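Local coordinates for chorismate mutase and shikimate 5-dehydrogenase fusion protein (Clostridium acetobutylicum, PDB 3FBT), which probably catalyses the reversible NADPH-linked reduction of 3-dehydroshikimate to shikimate in chorismate biosynthesis, through the shikimate dehydrogenase part present in this chain, at residues 104-109 and 142-147; 125-130 and 135-140; 149-154 and 161-166; 180-185 and 197-202. One frame throughout, in Å; residues are numbered along the deposited sequence.

The chain first builds the substrate-binding domain, then enters helix 105-115, where contact 1 begins. Contact 1 closes a loop of 32 residues when the end of helix 134-143 comes back to this helix. Contact 2 is nested inside that loop and joins strand 124-128 to helix 134-143, an element it shares with contact 1. Contact 3 follows in series and joins strand 148-153 to the turn after helix 156-162. Contact 4 comes last and joins strand 181-184 to the segment leading into helix 201-204. None of the loops cross. Contacts 2, 3 and 4 all reach the parallel Rossmann-type sheet, in which strand 124-128 lies between strands 148-153 and 181-184.

Contact 1: residues 104-109 and 142-147; sequences TDYIGF and KDNFAK
Tyr106 reaches Asp143 across a small surface contact between two helices. Helix 105-115 leads from the substrate-binding domain towards the Rossmann-type NADP domain, and helix 134-143 belongs to that second domain. The backbones stay apart, with 10.5 Å between Tyr106 CA and Asp143 CA. The long phenol side chain spans the gap. Its ring is anti to the backbone N (chi1 180°), which carries the hydroxyl out to the end of the other helix.

The tight part is one short hydrogen bond. Tyr106 OH donates to Asp143 OD2 at 2.6 Å, and OD2 accepts on its anti lone pair. The ring and carboxylate planes are turned 61° apart. The other oxygen, Asp143 OD1, is bonded to Gln139 NE2, so both carboxylate oxygens have a partner. The ring of Tyr106 also packs edge-to-face with Tyr140, one turn before the end of the helix.

The loose side faces Asn144, whose ND2 lies 4.3 Å from Tyr106 OH. A water bridges the two. Its approach to Asn144 ND2 is short enough to be doubtful. Asn144 ND2 is also bonded to Tyr140 O. Just beyond, a Schellman motif ends the helix, with Phe145 at positive phi as its C-prime residue. The water donates to Tyr106 OH at 2.8 Å, so this hydroxyl both gives and receives a bond.

Contact 2: residues 125-130 and 135-140; sequences CVVLGS and RAVLQY. With SO4 (sulfate ion), chain E; SO4 (sulfate ion), chain F.
Val127 meets Leu138 through side-chain torsions that turn one methyl of each towards the other. In Val127, CG1 is anti to the backbone N (chi1 -176°), which leaves CG2 beside that N and facing the helix. In Leu138, CG lies anti to the carbonyl carbon (chi1 -66°); CD1 extends the chain, and the other branch, CD2, meets the strand. Val127 CG2 and Leu138 CD2 touch at 3.5 Å. Val137 adds a looser contact, with its CG1 4.2 Å from Val127 CG2. All three side chains are buried and apolar.

The polar groups lie after the strand and early in the helix. Ser130 N donates to sulfate E O3 at 3.2 Å, nearly straight at 164°. Ser130 OG donates to O4 of the same ion at 2.7 Å. Arg135 points away from the strand and holds sulfate F by its guanidinium edge, NH2 to O1 at 3.0 Å. Lys69 N binds it too. Both sulfates probably come from the crystallisation liquor.

Strand 124-128, the glycine-rich turn and helix 134-143 form the first beta-alpha unit of a Rossmann fold. Gly129 and Ser130 are predicted to bind NADP(+), consistent with the nucleotide-binding turn of this family.

Contact 3: residues 149-154 and 161-166; sequences IYVVTR and EIYGEF. With SO4 (sulfate ion), chain E.
Phe166 packs on Ile149 and Val151, two residues on the same side of strand 148-153. These apolar contacts bury most of the surface. Ile149 comes obliquely to one side of the ring: CG2 lies 3.7 Å from Phe166 CD1, and CD1 lies 3.8 Å from Phe166 CE1. Val151 CG2 touches Phe166 CB at 3.9 Å. Val151 CG1 has a looser approach to Tyr163 CD2, at 4.4 Å. In the type I turn from Tyr163 to Phe166, closed by Phe166 N to Tyr163 O, the first and last residues both direct their CB atoms toward the strand.

Among the hydrogen bonds, Tyr163 OH to Ser130 O ties the turn to the glycine-rich loop. Beyond Val152, Thr153 OG1 donates to sulfate O4 at 2.7 Å. Arg154 N donates to O1 of the same ion at 2.7 Å, while Arg154 NH2 reaches O2 at 2.6 Å with O2 in the guanidinium plane. NE adds a bond to O1 and a weak one to O2.

The packing joins strand 148-153 to the turn after helix 156-162 in a Rossmann beta-alpha-beta unit. Arg154 and the sulfate, just after the second Rossmann strand, are consistent with a 2'-phosphate site of NADP enzymes.

Contact 4: residues 180-185 and 197-202; sequences DVIINC and SPVDKE
Pro198 and Asn184 meet through a ring carbon and an amide oxygen, and each buries 35 Å² in the contact. Asn184 CG is anti to the backbone N (chi1 179°), which carries the amide away from strand 181-184 towards the proline. Pro198 CG sits 3.3 Å from Asn184 OD1. Pro198 CB is further from that oxygen, at 3.9 Å.

The amide is bonded on both sides by residues outside the two segments. Asn184 ND2 is bonded to Asp212 OD1, and OD1 is bonded to Thr186 OG1. These bonds fix the rotation of the buried amide. The proline therefore packs against a group already held in place.

Ile182, two residues earlier on the same side of the strand, buries 29 Å². Its extended chain brings CD1 to within 4.1 Å of Val199 CG2. The two side chains run antiparallel alongside each other. Leu128 of the neighbouring strand also touches Ile182, Pro198 and Val199. Within the second segment, Ser197 OG donates to Val199 O at 3.0 Å, in the carbonyl plane, a bond that spans Pro198.

The contact lies in the Rossmann-type beta-alpha-beta unit of strand 181-184, helix 201-204 and strand 209-212. Its chemistry implies that van der Waals packing joins the two segments, while Asn184 ND2 ties the strand to Asp212 of the neighbouring strand and OD1 is held locally by Thr186.

Contact 1: residues 104-109 and 142-147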
loop_
_atom_site.group_PDB
_atom_site.type_symbol
_atom_site.label_atom_id
_atom_site.label_comp_id
_atom_site.label_asym_id
_atom_site.label_seq_id
_atom_site.Cartn_x
_atom_site.Cartn_y
_atom_site.Cartn_z
ATOM N N THR A 104 0.392 14.567 -16.309
ATOM C CA THR A 104 0.690 15.772 -15.535
ATOM C C THR A 104 2.145 16.279 -15.704
ATOM O O THR A 104 2.481 17.255 -15.106
ATOM C CB THR A 104 0.482 15.493 -14.032
ATOM O OG1 THR A 104 1.370 14.455 -13.695
ATOM C CG2 THR A 104 -1.007 15.015 -13.742
ATOM N N ASP A 105 2.980 15.644 -16.546
ATOM C CA ASP A 105 4.223 16.311 -17.033
ATOM C C ASP A 105 3.910 17.606 -17.814
ATOM O O ASP A 105 4.601 18.647 -17.645
ATOM C CB ASP A 105 5.014 15.389 -17.971
ATOM C CG ASP A 105 5.603 14.185 -17.225
ATOM O OD1 ASP A 105 5.999 14.378 -16.044
ATOM O OD2 ASP A 105 5.608 13.053 -17.776
ATOM N N TYR A 106 2.931 17.513 -18.697
ATOM C CA TYR A 106 2.445 18.671 -19.481
ATOM C C TYR A 106 2.084 19.818 -18.538
ATOM O O TYR A 106 2.483 21.000 -18.746
ATOM C CB TYR A 106 1.209 18.236 -20.262
ATOM C CG TYR A 106 0.602 19.337 -21.111
ATOM C CD1 TYR A 106 0.911 19.437 -22.443
ATOM C CD2 TYR A 106 -0.270 20.299 -20.553
ATOM C CE1 TYR A 106 0.378 20.443 -23.254
ATOM C CE2 TYR A 106 -0.819 21.345 -21.349
ATOM C CZ TYR A 106 -0.469 21.410 -22.708
ATOM O OH TYR A 106 -0.984 22.402 -23.562
ATOM N N ILE A 107 1.375 19.482 -17.442
ATOM C CA ILE A 107 0.860 20.527 -16.533
ATOM C C ILE A 107 2.030 21.068 -15.757
ATOM O O ILE A 107 2.184 22.268 -15.558
ATOM C CB ILE A 107 -0.177 19.950 -15.551
ATOM C CG1 ILE A 107 -1.320 19.313 -16.334
ATOM C CG2 ILE A 107 -0.719 21.053 -14.650
ATOM C CD1 ILE A 107 -2.593 19.009 -15.506
ATOM N N GLY A 108 2.882 20.164 -15.275
ATOM C CA GLY A 108 4.067 20.632 -14.535
ATOM C C GLY A 108 4.952 21.571 -15.390
ATOM O O GLY A 108 5.546 22.540 -14.883
ATOM N N PHE A 109 5.115 21.240 -16.652
ATOM C CA PHE A 109 6.059 21.977 -17.491
ATOM C C PHE A 109 5.493 23.427 -17.644
ATOM O O PHE A 109 6.192 24.399 -17.433
ATOM C CB PHE A 109 6.187 21.316 -18.867
ATOM C CG PHE A 109 7.158 22.034 -19.807
ATOM C CD1 PHE A 109 8.500 22.103 -19.520
ATOM C CD2 PHE A 109 6.686 22.721 -20.896
ATOM C CE1 PHE A 109 9.372 22.781 -20.373
ATOM C CE2 PHE A 109 7.557 23.400 -21.747
ATOM C CZ PHE A 109 8.892 23.429 -21.476
ATOM N N LYS A 142 3.522 23.754 -28.818
ATOM C CA LYS A 142 2.653 23.863 -29.918
ATOM C C LYS A 142 1.257 24.361 -29.465
ATOM O O LYS A 142 0.658 25.206 -30.127
ATOM C CB LYS A 142 2.541 22.497 -30.560
ATOM C CG LYS A 142 1.234 22.338 -31.223
ATOM C CD LYS A 142 1.241 21.162 -32.230
ATOM C CE LYS A 142 0.025 21.256 -33.148
ATOM N NZ LYS A 142 -1.214 20.969 -32.352
ATOM N N ASP A 143 0.735 23.825 -28.360
ATOM C CA ASP A 143 -0.524 24.310 -27.840
ATOM C C ASP A 143 -0.426 25.785 -27.541
ATOM O O ASP A 143 -1.434 26.438 -27.557
ATOM C CB ASP A 143 -0.962 23.599 -26.559
ATOM C CG ASP A 143 -1.501 22.275 -26.832
ATOM O OD1 ASP A 143 -1.842 22.010 -28.011
ATOM O OD2 ASP A 143 -1.577 21.478 -25.866
ATOM N N ASN A 144 0.768 26.274 -27.202
ATOM C CA ASN A 144 0.959 27.680 -26.878
ATOM C C ASN A 144 1.490 28.579 -28.015
ATOM O O ASN A 144 1.955 29.658 -27.761
ATOM C CB ASN A 144 1.887 27.828 -25.687
ATOM C CG ASN A 144 1.193 27.582 -24.408
ATOM O OD1 ASN A 144 1.076 28.485 -23.583
ATOM N ND2 ASN A 144 0.727 26.347 -24.206
ATOM N N PHE A 145 1.483 28.099 -29.238
ATOM C CA PHE A 145 1.787 28.954 -30.403
ATOM C C PHE A 145 3.216 29.493 -30.447
ATOM O O PHE A 145 3.418 30.694 -30.707
ATOM C CB PHE A 145 0.747 30.098 -30.443
ATOM C CG PHE A 145 -0.687 29.595 -30.406
ATOM C CD1 PHE A 145 -1.313 29.153 -31.543
ATOM C CD2 PHE A 145 -1.400 29.524 -29.210
ATOM C CE1 PHE A 145 -2.641 28.687 -31.496
ATOM C CE2 PHE A 145 -2.715 29.053 -29.181
ATOM C CZ PHE A 145 -3.322 28.638 -30.324
ATOM N N ALA A 146 4.221 28.638 -30.185
ATOM C CA ALA A 146 5.624 29.028 -30.481
ATOM C C ALA A 146 5.759 29.522 -31.948
ATOM O O ALA A 146 4.973 29.124 -32.821
ATOM C CB ALA A 146 6.545 27.843 -30.296
ATOM N N LYS A 147 6.746 30.360 -32.233
ATOM C CA LYS A 147 6.925 30.801 -33.639
ATOM C C LYS A 147 7.316 29.566 -34.441
ATOM O O LYS A 147 6.643 29.165 -35.443
ATOM C CB LYS A 147 8.065 31.813 -33.734
HETATM O O HOH W 1 -0.891 25.044 -22.769
#

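Contact 2: residues 125-130 and 135-140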
loop_
_atom_site.group_PDB
_atom_site.type_symbol
_atom_site.label_atom_id
_atom_site.label_comp_id
_atom_site.label_asym_id
_atom_site.label_seq_id
_atom_site.Cartn_x
_atom_site.Cartn_y
_atom_site.Cartn_z
ATOM N N CYS A 125 11.446 28.077 -30.409
ATOM C CA CYS A 125 11.707 27.139 -29.316
ATOM C C CYS A 125 12.474 25.904 -29.759
ATOM O O CYS A 125 12.061 25.237 -30.727
ATOM C CB CYS A 125 10.392 26.691 -28.734
ATOM S SG CYS A 125 9.452 28.090 -28.023
ATOM N N VAL A 126 13.547 25.624 -29.027
ATOM C CA VAL A 126 14.412 24.521 -29.339
ATOM C C VAL A 126 14.440 23.433 -28.275
ATOM O O VAL A 126 14.840 23.657 -27.150
ATOM C CB VAL A 126 15.872 25.035 -29.656
ATOM C CG1 VAL A 126 16.809 23.860 -29.796
ATOM C CG2 VAL A 126 15.811 25.833 -30.973
ATOM N N VAL A 127 14.051 22.241 -28.645
ATOM C CA VAL A 127 14.081 21.119 -27.691
ATOM C C VAL A 127 15.233 20.154 -27.919
ATOM O O VAL A 127 15.420 19.620 -29.044
ATOM C CB VAL A 127 12.746 20.311 -27.750
ATOM C CG1 VAL A 127 12.722 19.194 -26.675
ATOM C CG2 VAL A 127 11.564 21.193 -27.644
ATOM N N LEU A 128 15.981 19.873 -26.851
ATOM C CA LEU A 128 17.077 18.929 -26.940
ATOM C C LEU A 128 16.691 17.532 -26.485
ATOM O O LEU A 128 16.258 17.346 -25.333
ATOM C CB LEU A 128 18.275 19.379 -26.117
ATOM C CG LEU A 128 18.617 20.864 -26.287
ATOM C CD1 LEU A 128 19.774 21.153 -25.323
ATOM C CD2 LEU A 128 18.928 21.183 -27.688
ATOM N N GLY A 129 16.877 16.557 -27.377
ATOM C CA GLY A 129 16.425 15.172 -27.187
ATOM C C GLY A 129 14.973 14.855 -27.544
ATOM O O GLY A 129 14.090 15.710 -27.548
ATOM N N SER A 130 14.716 13.582 -27.812
ATOM C CA SER A 130 13.386 13.118 -28.194
ATOM C C SER A 130 12.702 12.168 -27.244
ATOM O O SER A 130 11.596 11.739 -27.537
ATOM C CB SER A 130 13.495 12.391 -29.520
ATOM O OG SER A 130 14.378 11.307 -29.339
ATOM N N ARG A 135 7.858 14.510 -25.358
ATOM C CA ARG A 135 6.524 14.445 -25.912
ATOM C C ARG A 135 5.588 15.492 -25.301
ATOM O O ARG A 135 4.867 16.250 -26.017
ATOM C CB ARG A 135 5.978 13.039 -25.661
ATOM C CG ARG A 135 6.646 12.008 -26.495
ATOM C CD ARG A 135 5.994 10.591 -26.331
ATOM N NE ARG A 135 6.309 10.072 -24.997
ATOM C CZ ARG A 135 6.551 8.787 -24.735
ATOM N NH1 ARG A 135 6.509 7.896 -25.722
ATOM N NH2 ARG A 135 6.831 8.395 -23.495
ATOM N N ALA A 136 5.580 15.544 -23.968
ATOM C CA ALA A 136 4.668 16.489 -23.305
ATOM C C ALA A 136 5.126 17.931 -23.511
ATOM O O ALA A 136 4.329 18.781 -23.693
ATOM C CB ALA A 136 4.543 16.174 -21.820
ATOM N N VAL A 137 6.409 18.191 -23.483
ATOM C CA VAL A 137 6.976 19.551 -23.731
ATOM C C VAL A 137 6.606 20.029 -25.178
ATOM O O VAL A 137 6.193 21.171 -25.372
ATOM C CB VAL A 137 8.502 19.470 -23.533
ATOM C CG1 VAL A 137 9.293 20.658 -24.126
ATOM C CG2 VAL A 137 8.856 19.267 -22.097
ATOM N N LEU A 138 6.722 19.151 -26.190
ATOM C CA LEU A 138 6.411 19.508 -27.593
ATOM C C LEU A 138 4.912 19.759 -27.773
ATOM O O LEU A 138 4.516 20.698 -28.463
ATOM C CB LEU A 138 6.849 18.387 -28.558
ATOM C CG LEU A 138 8.364 18.142 -28.648
ATOM C CD1 LEU A 138 8.739 16.786 -29.285
ATOM C CD2 LEU A 138 9.117 19.331 -29.363
ATOM N N GLN A 139 4.053 18.961 -27.141
ATOM C CA GLN A 139 2.623 19.272 -27.200
ATOM C C GLN A 139 2.341 20.637 -26.572
ATOM O O GLN A 139 1.565 21.434 -27.126
ATOM C CB GLN A 139 1.776 18.213 -26.508
ATOM C CG GLN A 139 0.340 18.450 -26.707
ATOM C CD GLN A 139 -0.009 18.237 -28.151
ATOM O OE1 GLN A 139 0.585 17.386 -28.819
ATOM N NE2 GLN A 139 -0.970 19.018 -28.660
ATOM N N TYR A 140 2.947 20.904 -25.407
ATOM C CA TYR A 140 2.733 22.202 -24.781
ATOM C C TYR A 140 3.178 23.397 -25.659
ATOM O O TYR A 140 2.398 24.332 -25.813
ATOM C CB TYR A 140 3.429 22.263 -23.445
ATOM C CG TYR A 140 3.173 23.528 -22.679
ATOM C CD1 TYR A 140 2.068 23.645 -21.790
ATOM C CD2 TYR A 140 4.016 24.597 -22.817
ATOM C CE1 TYR A 140 1.815 24.836 -21.090
ATOM C CE2 TYR A 140 3.774 25.806 -22.132
ATOM C CZ TYR A 140 2.710 25.919 -21.269
ATOM O OH TYR A 140 2.584 27.115 -20.600
HETATM S S SO4 E . 18.045 11.656 -29.005
HETATM O O1 SO4 E . 19.241 12.488 -29.319
HETATM O O2 SO4 E . 18.681 10.338 -28.922
HETATM O O3 SO4 E . 17.470 11.958 -27.681
HETATM O O4 SO4 E . 16.943 11.734 -29.951
HETATM S S SO4 F . 7.618 4.823 -21.952
HETATM O O1 SO4 F . 8.274 6.108 -22.231
HETATM O O2 SO4 F . 8.445 3.670 -22.338
HETATM O O3 SO4 F . 7.406 4.782 -20.521
HETATM O O4 SO4 F . 6.475 4.744 -22.839
#

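Contact 3: residues 149-154 and 161-166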
loop_
_atom_site.group_PDB
_atom_site.type_symbol
_atom_site.label_atom_id
_atom_site.label_comp_id
_atom_site.label_asym_id
_atom_site.label_seq_id
_atom_site.Cartn_x
_atom_site.Cartn_y
_atom_site.Cartn_z
ATOM N N ILE A 149 9.380 25.465 -33.646
ATOM C CA ILE A 149 9.804 24.430 -32.697
ATOM C C ILE A 149 10.843 23.530 -33.362
ATOM O O ILE A 149 10.554 22.882 -34.325
ATOM C CB ILE A 149 8.616 23.582 -32.238
ATOM C CG1 ILE A 149 7.698 24.427 -31.347
ATOM C CG2 ILE A 149 9.107 22.372 -31.423
ATOM C CD1 ILE A 149 6.217 23.938 -31.315
ATOM N N TYR A 150 12.058 23.527 -32.868
ATOM C CA TYR A 150 12.999 22.596 -33.357
ATOM C C TYR A 150 13.127 21.457 -32.354
ATOM O O TYR A 150 13.138 21.706 -31.178
ATOM C CB TYR A 150 14.367 23.273 -33.567
ATOM C CG TYR A 150 14.313 24.213 -34.757
ATOM C CD1 TYR A 150 14.667 23.771 -36.037
ATOM C CD2 TYR A 150 13.872 25.534 -34.605
ATOM C CE1 TYR A 150 14.597 24.644 -37.148
ATOM C CE2 TYR A 150 13.788 26.414 -35.690
ATOM C CZ TYR A 150 14.159 25.976 -36.952
ATOM O OH TYR A 150 14.064 26.852 -38.009
ATOM N N VAL A 151 13.312 20.241 -32.859
ATOM C CA VAL A 151 13.662 19.101 -32.039
ATOM C C VAL A 151 15.017 18.647 -32.454
ATOM O O VAL A 151 15.234 18.372 -33.623
ATOM C CB VAL A 151 12.662 17.976 -32.290
ATOM C CG1 VAL A 151 13.053 16.702 -31.535
ATOM C CG2 VAL A 151 11.195 18.476 -31.932
ATOM N N VAL A 152 15.958 18.593 -31.524
ATOM C CA VAL A 152 17.310 18.288 -31.902
ATOM C C VAL A 152 17.707 16.918 -31.362
ATOM O O VAL A 152 17.583 16.675 -30.187
ATOM C CB VAL A 152 18.316 19.299 -31.328
ATOM C CG1 VAL A 152 19.686 19.116 -32.008
ATOM C CG2 VAL A 152 17.770 20.773 -31.441
ATOM N N THR A 153 18.220 16.054 -32.240
ATOM C CA THR A 153 18.417 14.640 -31.936
ATOM C C THR A 153 19.814 14.100 -32.355
ATOM O O THR A 153 20.494 14.626 -33.275
ATOM C CB THR A 153 17.305 13.801 -32.690
ATOM O OG1 THR A 153 17.510 12.391 -32.505
ATOM C CG2 THR A 153 17.376 14.063 -34.154
ATOM N N ARG A 154 20.201 12.999 -31.749
ATOM C CA ARG A 154 21.413 12.310 -32.212
ATOM C C ARG A 154 21.102 11.459 -33.414
ATOM O O ARG A 154 21.999 11.026 -34.123
ATOM C CB ARG A 154 21.971 11.448 -31.115
ATOM C CG ARG A 154 22.824 12.211 -30.217
ATOM C CD ARG A 154 22.980 11.464 -28.951
ATOM N NE ARG A 154 21.737 10.784 -28.609
ATOM C CZ ARG A 154 21.677 9.793 -27.715
ATOM N NH1 ARG A 154 22.800 9.391 -27.112
ATOM N NH2 ARG A 154 20.523 9.211 -27.419
ATOM N N GLU A 161 10.950 10.516 -38.384
ATOM C CA GLU A 161 9.807 9.612 -38.596
ATOM C C GLU A 161 8.830 9.783 -37.445
ATOM O O GLU A 161 7.610 9.750 -37.662
ATOM C CB GLU A 161 10.216 8.126 -38.684
ATOM C CG GLU A 161 11.122 7.766 -39.829
ATOM C CD GLU A 161 10.598 8.184 -41.190
ATOM O OE1 GLU A 161 9.367 8.368 -41.374
ATOM O OE2 GLU A 161 11.440 8.325 -42.105
ATOM N N ILE A 162 9.366 9.915 -36.232
ATOM C CA ILE A 162 8.562 10.050 -35.001
ATOM C C ILE A 162 7.807 11.372 -34.901
ATOM O O ILE A 162 6.632 11.406 -34.569
ATOM C CB ILE A 162 9.438 9.927 -33.748
ATOM N N TYR A 163 8.501 12.483 -35.158
ATOM C CA TYR A 163 7.873 13.803 -35.005
ATOM C C TYR A 163 7.820 14.566 -36.342
ATOM O O TYR A 163 8.496 15.577 -36.520
ATOM C CB TYR A 163 8.601 14.660 -33.939
ATOM C CG TYR A 163 8.752 14.057 -32.563
ATOM C CD1 TYR A 163 7.675 14.006 -31.676
ATOM C CD2 TYR A 163 9.997 13.615 -32.104
ATOM C CE1 TYR A 163 7.803 13.474 -30.404
ATOM C CE2 TYR A 163 10.151 13.084 -30.816
ATOM C CZ TYR A 163 9.037 13.029 -29.959
ATOM O OH TYR A 163 9.178 12.520 -28.673
ATOM N N GLY A 164 6.957 14.109 -37.244
ATOM C CA GLY A 164 6.945 14.601 -38.616
ATOM C C GLY A 164 6.574 16.053 -38.786
ATOM O O GLY A 164 7.011 16.696 -39.737
ATOM N N GLU A 165 5.766 16.571 -37.868
ATOM C CA GLU A 165 5.250 17.933 -37.966
ATOM C C GLU A 165 6.151 18.958 -37.280
ATOM O O GLU A 165 5.822 20.145 -37.204
ATOM C CB GLU A 165 3.875 17.993 -37.318
ATOM C CG GLU A 165 3.812 17.218 -36.033
ATOM C CD GLU A 165 2.539 17.521 -35.261
ATOM O OE1 GLU A 165 2.215 18.736 -35.061
ATOM O OE2 GLU A 165 1.871 16.541 -34.846
ATOM N N PHE A 166 7.287 18.512 -36.756
ATOM C CA PHE A 166 8.227 19.465 -36.225
ATOM C C PHE A 166 9.460 19.488 -37.101
ATOM O O PHE A 166 9.732 18.526 -37.779
ATOM C CB PHE A 166 8.573 19.087 -34.789
ATOM C CG PHE A 166 7.386 19.148 -33.845
ATOM C CD1 PHE A 166 6.758 20.371 -33.547
ATOM C CD2 PHE A 166 6.907 17.999 -33.236
ATOM C CE1 PHE A 166 5.654 20.427 -32.676
ATOM C CE2 PHE A 166 5.798 18.066 -32.339
ATOM C CZ PHE A 166 5.190 19.254 -32.079
HETATM S S SO4 E . 18.045 11.656 -29.005
HETATM O O1 SO4 E . 19.241 12.488 -29.319
HETATM O O2 SO4 E . 18.681 10.338 -28.922
HETATM O O3 SO4 E . 17.470 11.958 -27.681
HETATM O O4 SO4 E . 16.943 11.734 -29.951
#

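Contact 4: residues 180-185 and 197-202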
loop_
_atom_site.group_PDB
_atom_site.type_symbol
_atom_site.label_atom_id
_atom_site.label_comp_id
_atom_site.label_asym_id
_atom_site.label_seq_id
_atom_site.Cartn_x
_atom_site.Cartn_y
_atom_site.Cartn_z
ATOM N N ASP A 180 15.042 31.782 -29.262
ATOM C CA ASP A 180 14.609 32.391 -28.011
ATOM C C ASP A 180 14.758 31.462 -26.808
ATOM O O ASP A 180 15.403 31.819 -25.831
ATOM C CB ASP A 180 13.161 32.811 -28.224
ATOM C CG ASP A 180 13.003 33.778 -29.446
ATOM O OD1 ASP A 180 13.786 34.748 -29.480
ATOM O OD2 ASP A 180 12.126 33.586 -30.370
ATOM N N VAL A 181 14.163 30.266 -26.885
ATOM C CA VAL A 181 14.092 29.338 -25.753
ATOM C C VAL A 181 14.683 27.980 -26.133
ATOM O O VAL A 181 14.305 27.418 -27.156
ATOM C CB VAL A 181 12.607 29.141 -25.333
ATOM C CG1 VAL A 181 12.480 28.099 -24.280
ATOM C CG2 VAL A 181 11.974 30.505 -24.853
ATOM N N ILE A 182 15.614 27.479 -25.324
ATOM C CA ILE A 182 16.228 26.187 -25.562
ATOM C C ILE A 182 16.060 25.312 -24.304
ATOM O O ILE A 182 16.339 25.741 -23.175
ATOM C CB ILE A 182 17.765 26.306 -25.952
ATOM C CG1 ILE A 182 18.430 24.948 -26.092
ATOM C CG2 ILE A 182 18.546 27.134 -24.947
ATOM C CD1 ILE A 182 20.003 25.029 -26.361
ATOM N N ILE A 183 15.590 24.087 -24.533
ATOM C CA ILE A 183 15.098 23.200 -23.464
ATOM C C ILE A 183 15.804 21.844 -23.529
ATOM O O ILE A 183 15.731 21.160 -24.549
ATOM C CB ILE A 183 13.586 22.981 -23.638
ATOM C CG1 ILE A 183 12.857 24.330 -23.660
ATOM C CG2 ILE A 183 13.021 22.033 -22.516
ATOM C CD1 ILE A 183 11.604 24.295 -24.464
ATOM N N ASN A 184 16.448 21.450 -22.455
ATOM C CA ASN A 184 17.104 20.171 -22.386
ATOM C C ASN A 184 16.140 19.098 -21.927
ATOM O O ASN A 184 15.632 19.151 -20.818
ATOM C CB ASN A 184 18.201 20.210 -21.355
ATOM C CG ASN A 184 18.878 18.903 -21.251
ATOM O OD1 ASN A 184 19.180 18.301 -22.285
ATOM N ND2 ASN A 184 19.093 18.400 -20.008
ATOM N N CYS A 185 15.878 18.129 -22.782
ATOM C CA CYS A 185 15.073 16.982 -22.409
ATOM C C CYS A 185 15.911 15.693 -22.369
ATOM O O CYS A 185 15.360 14.606 -22.219
ATOM C CB CYS A 185 13.943 16.845 -23.436
ATOM S SG CYS A 185 12.626 18.005 -23.114
ATOM N N SER A 197 27.222 18.341 -20.938
ATOM C CA SER A 197 26.166 19.167 -21.369
ATOM C C SER A 197 25.686 18.588 -22.685
ATOM O O SER A 197 26.487 18.048 -23.434
ATOM C CB SER A 197 26.713 20.536 -21.542
ATOM O OG SER A 197 25.709 21.404 -21.887
ATOM N N PRO A 198 24.379 18.697 -22.994
ATOM C CA PRO A 198 24.053 18.333 -24.368
ATOM C C PRO A 198 24.620 19.304 -25.447
ATOM O O PRO A 198 24.786 18.877 -26.570
ATOM C CB PRO A 198 22.507 18.366 -24.394
ATOM C CG PRO A 198 22.163 19.384 -23.334
ATOM C CD PRO A 198 23.199 19.162 -22.251
ATOM N N VAL A 199 24.830 20.593 -25.148
ATOM C CA VAL A 199 25.354 21.536 -26.171
ATOM C C VAL A 199 26.513 22.412 -25.661
ATOM O O VAL A 199 26.775 22.480 -24.443
ATOM C CB VAL A 199 24.226 22.439 -26.774
ATOM C CG1 VAL A 199 23.126 21.608 -27.442
ATOM C CG2 VAL A 199 23.602 23.244 -25.740
ATOM N N ASP A 200 27.242 23.073 -26.574
ATOM C CA ASP A 200 28.332 23.955 -26.118
ATOM C C ASP A 200 27.756 25.279 -25.637
ATOM O O ASP A 200 26.638 25.651 -26.017
ATOM C CB ASP A 200 29.352 24.253 -27.226
ATOM C CG ASP A 200 30.057 23.008 -27.749
ATOM O OD1 ASP A 200 30.703 22.308 -26.933
ATOM O OD2 ASP A 200 29.971 22.733 -28.992
ATOM N N LYS A 201 28.525 25.992 -24.819
ATOM C CA LYS A 201 28.093 27.306 -24.264
ATOM C C LYS A 201 27.831 28.345 -25.320
ATOM O O LYS A 201 26.952 29.219 -25.210
ATOM C CB LYS A 201 29.163 27.877 -23.350
ATOM C CG LYS A 201 28.809 29.282 -22.913
ATOM C CD LYS A 201 29.717 29.769 -21.823
ATOM C CE LYS A 201 29.506 31.268 -21.625
ATOM N NZ LYS A 201 30.205 32.117 -22.674
ATOM N N GLU A 202 28.620 28.261 -26.372
ATOM C CA GLU A 202 28.390 29.084 -27.568
ATOM C C GLU A 202 27.022 28.823 -28.144
ATOM O O GLU A 202 26.434 29.677 -28.845
ATOM C CB GLU A 202 29.462 28.695 -28.587
ATOM C CG GLU A 202 29.946 27.298 -28.261
ATOM C CD GLU A 202 30.868 26.763 -29.271
ATOM O OE1 GLU A 202 31.572 27.593 -29.892
ATOM O OE2 GLU A 202 30.891 25.514 -29.451
#